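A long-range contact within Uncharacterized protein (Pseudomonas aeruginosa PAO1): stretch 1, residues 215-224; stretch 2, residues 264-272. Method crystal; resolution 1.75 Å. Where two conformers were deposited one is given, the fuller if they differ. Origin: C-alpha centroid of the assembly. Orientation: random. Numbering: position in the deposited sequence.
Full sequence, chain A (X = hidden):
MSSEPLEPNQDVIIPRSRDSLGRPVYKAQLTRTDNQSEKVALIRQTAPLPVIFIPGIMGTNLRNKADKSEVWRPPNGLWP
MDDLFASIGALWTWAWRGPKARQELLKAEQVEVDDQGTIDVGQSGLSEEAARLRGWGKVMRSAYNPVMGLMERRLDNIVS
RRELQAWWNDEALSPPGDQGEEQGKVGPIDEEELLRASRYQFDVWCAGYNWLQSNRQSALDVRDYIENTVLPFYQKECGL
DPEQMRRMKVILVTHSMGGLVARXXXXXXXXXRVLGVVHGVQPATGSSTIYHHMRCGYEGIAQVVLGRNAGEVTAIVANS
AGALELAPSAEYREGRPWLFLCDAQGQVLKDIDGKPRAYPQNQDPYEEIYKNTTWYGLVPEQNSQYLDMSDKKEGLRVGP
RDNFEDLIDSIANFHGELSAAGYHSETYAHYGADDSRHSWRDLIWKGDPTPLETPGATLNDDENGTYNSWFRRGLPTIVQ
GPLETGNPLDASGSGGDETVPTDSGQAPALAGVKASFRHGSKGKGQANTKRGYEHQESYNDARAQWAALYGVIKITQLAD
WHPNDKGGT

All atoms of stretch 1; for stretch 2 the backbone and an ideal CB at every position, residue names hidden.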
# COMPACT_ATOMS: atom_id res chain seq x y z
N ASN A 215 0.65 -9.64 -2.83
CA ASN A 215 0.13 -9.65 -4.17
C ASN A 215 -0.63 -10.93 -4.49
O ASN A 215 -1.48 -10.96 -5.37
CB ASN A 215 1.27 -9.37 -5.16
CG ASN A 215 1.84 -8.00 -4.95
OD1 ASN A 215 2.97 -7.84 -4.47
ND2 ASN A 215 1.05 -6.98 -5.25
N ARG A 216 -0.33 -11.98 -3.73
CA ARG A 216 -1.11 -13.21 -3.80
C ARG A 216 -2.58 -12.93 -3.50
O ARG A 216 -3.46 -13.43 -4.20
CB ARG A 216 -0.57 -14.24 -2.81
CG ARG A 216 -1.17 -15.62 -2.99
CD ARG A 216 -0.86 -16.52 -1.81
NE ARG A 216 0.57 -16.83 -1.68
CZ ARG A 216 1.21 -17.75 -2.40
NH1 ARG A 216 0.56 -18.44 -3.33
NH2 ARG A 216 2.50 -17.98 -2.20
N GLN A 217 -2.85 -12.14 -2.46
CA GLN A 217 -4.23 -11.84 -2.10
C GLN A 217 -4.85 -10.79 -3.04
O GLN A 217 -6.04 -10.84 -3.35
CB GLN A 217 -4.33 -11.37 -0.64
CG GLN A 217 -5.74 -11.01 -0.25
CD GLN A 217 -6.67 -12.21 -0.26
OE1 GLN A 217 -6.32 -13.28 0.24
NE2 GLN A 217 -7.86 -12.04 -0.83
N SER A 218 -4.03 -9.85 -3.50
CA SER A 218 -4.52 -8.85 -4.45
C SER A 218 -5.01 -9.48 -5.75
O SER A 218 -5.94 -8.97 -6.40
CB SER A 218 -3.45 -7.78 -4.71
OG SER A 218 -3.26 -6.98 -3.55
N ALA A 219 -4.39 -10.57 -6.15
CA ALA A 219 -4.86 -11.31 -7.33
C ALA A 219 -6.30 -11.76 -7.10
O ALA A 219 -7.15 -11.64 -7.99
CB ALA A 219 -3.97 -12.51 -7.61
N LEU A 220 -6.57 -12.28 -5.90
CA LEU A 220 -7.92 -12.71 -5.56
C LEU A 220 -8.88 -11.53 -5.60
O LEU A 220 -10.01 -11.66 -6.08
CB LEU A 220 -7.97 -13.36 -4.18
CG LEU A 220 -7.55 -14.84 -4.10
CD1 LEU A 220 -6.20 -15.08 -4.74
CD2 LEU A 220 -7.57 -15.33 -2.66
N ASP A 221 -8.44 -10.39 -5.09
CA ASP A 221 -9.30 -9.20 -5.08
C ASP A 221 -9.61 -8.72 -6.50
O ASP A 221 -10.71 -8.23 -6.77
CB ASP A 221 -8.67 -8.08 -4.26
CG ASP A 221 -8.58 -8.43 -2.79
OD1 ASP A 221 -9.12 -9.50 -2.40
OD2 ASP A 221 -7.98 -7.65 -2.03
N VAL A 222 -8.64 -8.85 -7.40
CA VAL A 222 -8.85 -8.43 -8.79
C VAL A 222 -9.81 -9.39 -9.50
O VAL A 222 -10.70 -8.96 -10.25
CB VAL A 222 -7.51 -8.28 -9.56
CG1 VAL A 222 -7.75 -8.10 -11.04
CG2 VAL A 222 -6.72 -7.11 -8.99
N ARG A 223 -9.65 -10.68 -9.25
CA ARG A 223 -10.61 -11.67 -9.74
C ARG A 223 -12.01 -11.26 -9.31
O ARG A 223 -12.93 -11.16 -10.14
CB ARG A 223 -10.28 -13.07 -9.21
CG ARG A 223 -11.20 -14.17 -9.75
CD ARG A 223 -11.84 -14.99 -8.64
NE ARG A 223 -13.03 -15.70 -9.13
CZ ARG A 223 -14.28 -15.36 -8.83
NH1 ARG A 223 -14.53 -14.34 -8.03
NH2 ARG A 223 -15.30 -16.06 -9.33
N ASP A 224 -12.19 -10.99 -8.02
CA ASP A 224 -13.53 -10.64 -7.54
C ASP A 224 -14.07 -9.38 -8.23
O ASP A 224 -15.25 -9.31 -8.56
CB ASP A 224 -13.55 -10.46 -6.01
CG ASP A 224 -13.32 -11.77 -5.26
OD1 ASP A 224 -13.42 -12.87 -5.87
OD2 ASP A 224 -13.04 -11.71 -4.05
N UNK A 264 0.11 -13.62 -10.58
CA UNK A 264 -0.52 -14.43 -9.54
C UNK A 264 -1.92 -14.84 -9.97
O UNK A 264 -2.32 -15.98 -9.81
CB UNK A 264 -0.57 -13.67 -8.21
N UNK A 265 -2.66 -13.89 -10.55
CA UNK A 265 -4.02 -14.14 -11.02
C UNK A 265 -4.11 -15.19 -12.14
O UNK A 265 -4.88 -16.14 -12.04
CB UNK A 265 -4.63 -12.83 -11.51
N UNK A 266 -3.31 -15.02 -13.20
CA UNK A 266 -3.40 -15.93 -14.34
C UNK A 266 -2.56 -17.20 -14.23
O UNK A 266 -2.91 -18.21 -14.84
CB UNK A 266 -2.99 -15.18 -15.61
N UNK A 267 -1.47 -17.15 -13.46
CA UNK A 267 -0.50 -18.24 -13.42
C UNK A 267 -0.59 -19.17 -12.21
O UNK A 267 -0.15 -20.33 -12.29
CB UNK A 267 0.91 -17.64 -13.47
N UNK A 268 -1.14 -18.68 -11.10
CA UNK A 268 -1.28 -19.49 -9.89
C UNK A 268 -2.70 -19.99 -9.69
O UNK A 268 -2.98 -20.69 -8.72
CB UNK A 268 -0.84 -18.68 -8.66
N UNK A 269 -3.60 -19.60 -10.58
CA UNK A 269 -4.98 -20.07 -10.54
C UNK A 269 -5.43 -20.32 -11.96
O UNK A 269 -4.79 -19.88 -12.90
CB UNK A 269 -5.90 -19.07 -9.84
N UNK A 270 -6.54 -21.04 -12.12
CA UNK A 270 -7.13 -21.22 -13.43
C UNK A 270 -7.98 -20.00 -13.71
O UNK A 270 -9.07 -19.85 -13.15
CB UNK A 270 -7.95 -22.51 -13.51
N UNK A 271 -7.49 -19.10 -14.54
CA UNK A 271 -8.26 -17.91 -14.85
C UNK A 271 -8.17 -17.60 -16.33
O UNK A 271 -7.49 -16.66 -16.75
CB UNK A 271 -7.77 -16.72 -14.02
N UNK A 272 -8.87 -18.42 -17.10
CA UNK A 272 -8.90 -18.33 -18.55
C UNK A 272 -9.67 -17.10 -19.01
O UNK A 272 -9.68 -16.77 -20.19
CB UNK A 272 -9.52 -19.59 -19.15

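Position 264 is the tightest. Its CA-to-CB bond points toward stretch 1, and the ideal CB lies 3.6 Å from Ala219 CB and 4.0 Å from the backbone O of Asn215. Those short distances favour a small side chain such as alanine, or perhaps serine; phi/psi of -56/-43 shows only that the backbone is helical. The deposited residue is Ala264, whose CB packs 3.7 Å from Ala219 CB.

At position 265, also helical, the bond points sideways and the ideal CB is 4.0 Å from Ala219 CB. Ahead lies an apolar strip formed by Val222 and the aliphatic start of Arg223, so leucine, isoleucine or methionine would all be reasonable. It is Leu265. With chi1 at 177° (t), its branches reach separate neighbours: CD2 is 4.0 Å from Val222 CG1, and CD1 is 3.8 Å from Arg223 CB. Its CA is 4.7 Å from Ala219 CA.

Positions 266 and 267 are out of reach of stretch 1, so many side chains are possible. They are Thr266 and Gln267.

Position 268 points toward stretch 1, but nothing there lies within 5.5 Å of its ideal CB. A longer side chain is needed to approach Arg216; an apolar or an acidic one could serve. Leu268 takes the apolar course, its CD1 4.2 Å from Arg216 NH1, a van der Waals approach to a guanidinium that finds hydrogen bonds elsewhere in the structure.

Position 269 has extended angles (-141/165) and also points toward stretch 1. Leu220 offers a methyl group, favouring a medium or large side chain, aromatic or aliphatic. The residue is His269: CE1 meets Leu220 CD1 at 3.7 Å, while ND1 donates to Ala264 O at 3.2 Å, tying the ring back to its own stretch.

At position 270 (-83/103) the angles do not demand glycine and there is room for a CB, yet the residue is Gly270.

Position 271 points toward stretch 1, its ideal CB about 6.0 Å from Arg223 CG, so a side chain must extend to make contact; an aromatic ring or an acid could meet Arg223. Tyr271, chi1 -159° (t), brings CE1 to 3.6 Å from Arg223 CG, touching the methylene portion. The guanidinium's salt bridge is instead with Asp224, NH1 of Arg223 to OD1 of Asp224 at 2.8 Å.

Position 272 is out of reach and tolerant of many residues; it is Glu272. No hydrogen bond crosses between the stretches.

Stretch 2 (264-272) ALTQLHGYE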
# COMPACT_ATOMS: atom_id res chain seq x y z
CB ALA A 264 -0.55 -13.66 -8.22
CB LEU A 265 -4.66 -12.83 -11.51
CG LEU A 265 -6.06 -12.95 -12.11
CD1 LEU A 265 -7.05 -13.59 -11.14
CD2 LEU A 265 -6.55 -11.58 -12.53
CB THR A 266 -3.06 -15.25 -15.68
OG1 THR A 266 -1.68 -14.90 -15.72
CG2 THR A 266 -3.93 -14.00 -15.90
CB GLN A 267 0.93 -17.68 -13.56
CG GLN A 267 1.16 -16.83 -14.78
CD GLN A 267 0.68 -17.49 -16.06
OE1 GLN A 267 -0.35 -17.11 -16.63
NE2 GLN A 267 1.43 -18.50 -16.52
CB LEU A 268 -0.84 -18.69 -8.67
CG LEU A 268 0.60 -18.17 -8.74
CD1 LEU A 268 0.97 -17.50 -7.42
CD2 LEU A 268 1.56 -19.30 -9.07
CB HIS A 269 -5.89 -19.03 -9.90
CG HIS A 269 -5.45 -18.59 -8.54
ND1 HIS A 269 -4.69 -17.47 -8.33
CD2 HIS A 269 -5.67 -19.14 -7.32
CE1 HIS A 269 -4.46 -17.33 -7.03
NE2 HIS A 269 -5.04 -18.33 -6.40
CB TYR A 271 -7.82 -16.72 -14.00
CG TYR A 271 -8.87 -15.65 -13.91
CD1 TYR A 271 -10.13 -15.92 -13.38
CD2 TYR A 271 -8.61 -14.36 -14.36
CE1 TYR A 271 -11.09 -14.95 -13.31
CE2 TYR A 271 -9.57 -13.37 -14.28
CZ TYR A 271 -10.81 -13.67 -13.75
OH TYR A 271 -11.76 -12.70 -13.68
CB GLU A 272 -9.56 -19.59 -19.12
CG GLU A 272 -8.84 -20.90 -18.76
CD GLU A 272 -8.94 -21.27 -17.28
OE1 GLU A 272 -9.91 -20.85 -16.60
OE2 GLU A 272 -8.04 -22.00 -16.80
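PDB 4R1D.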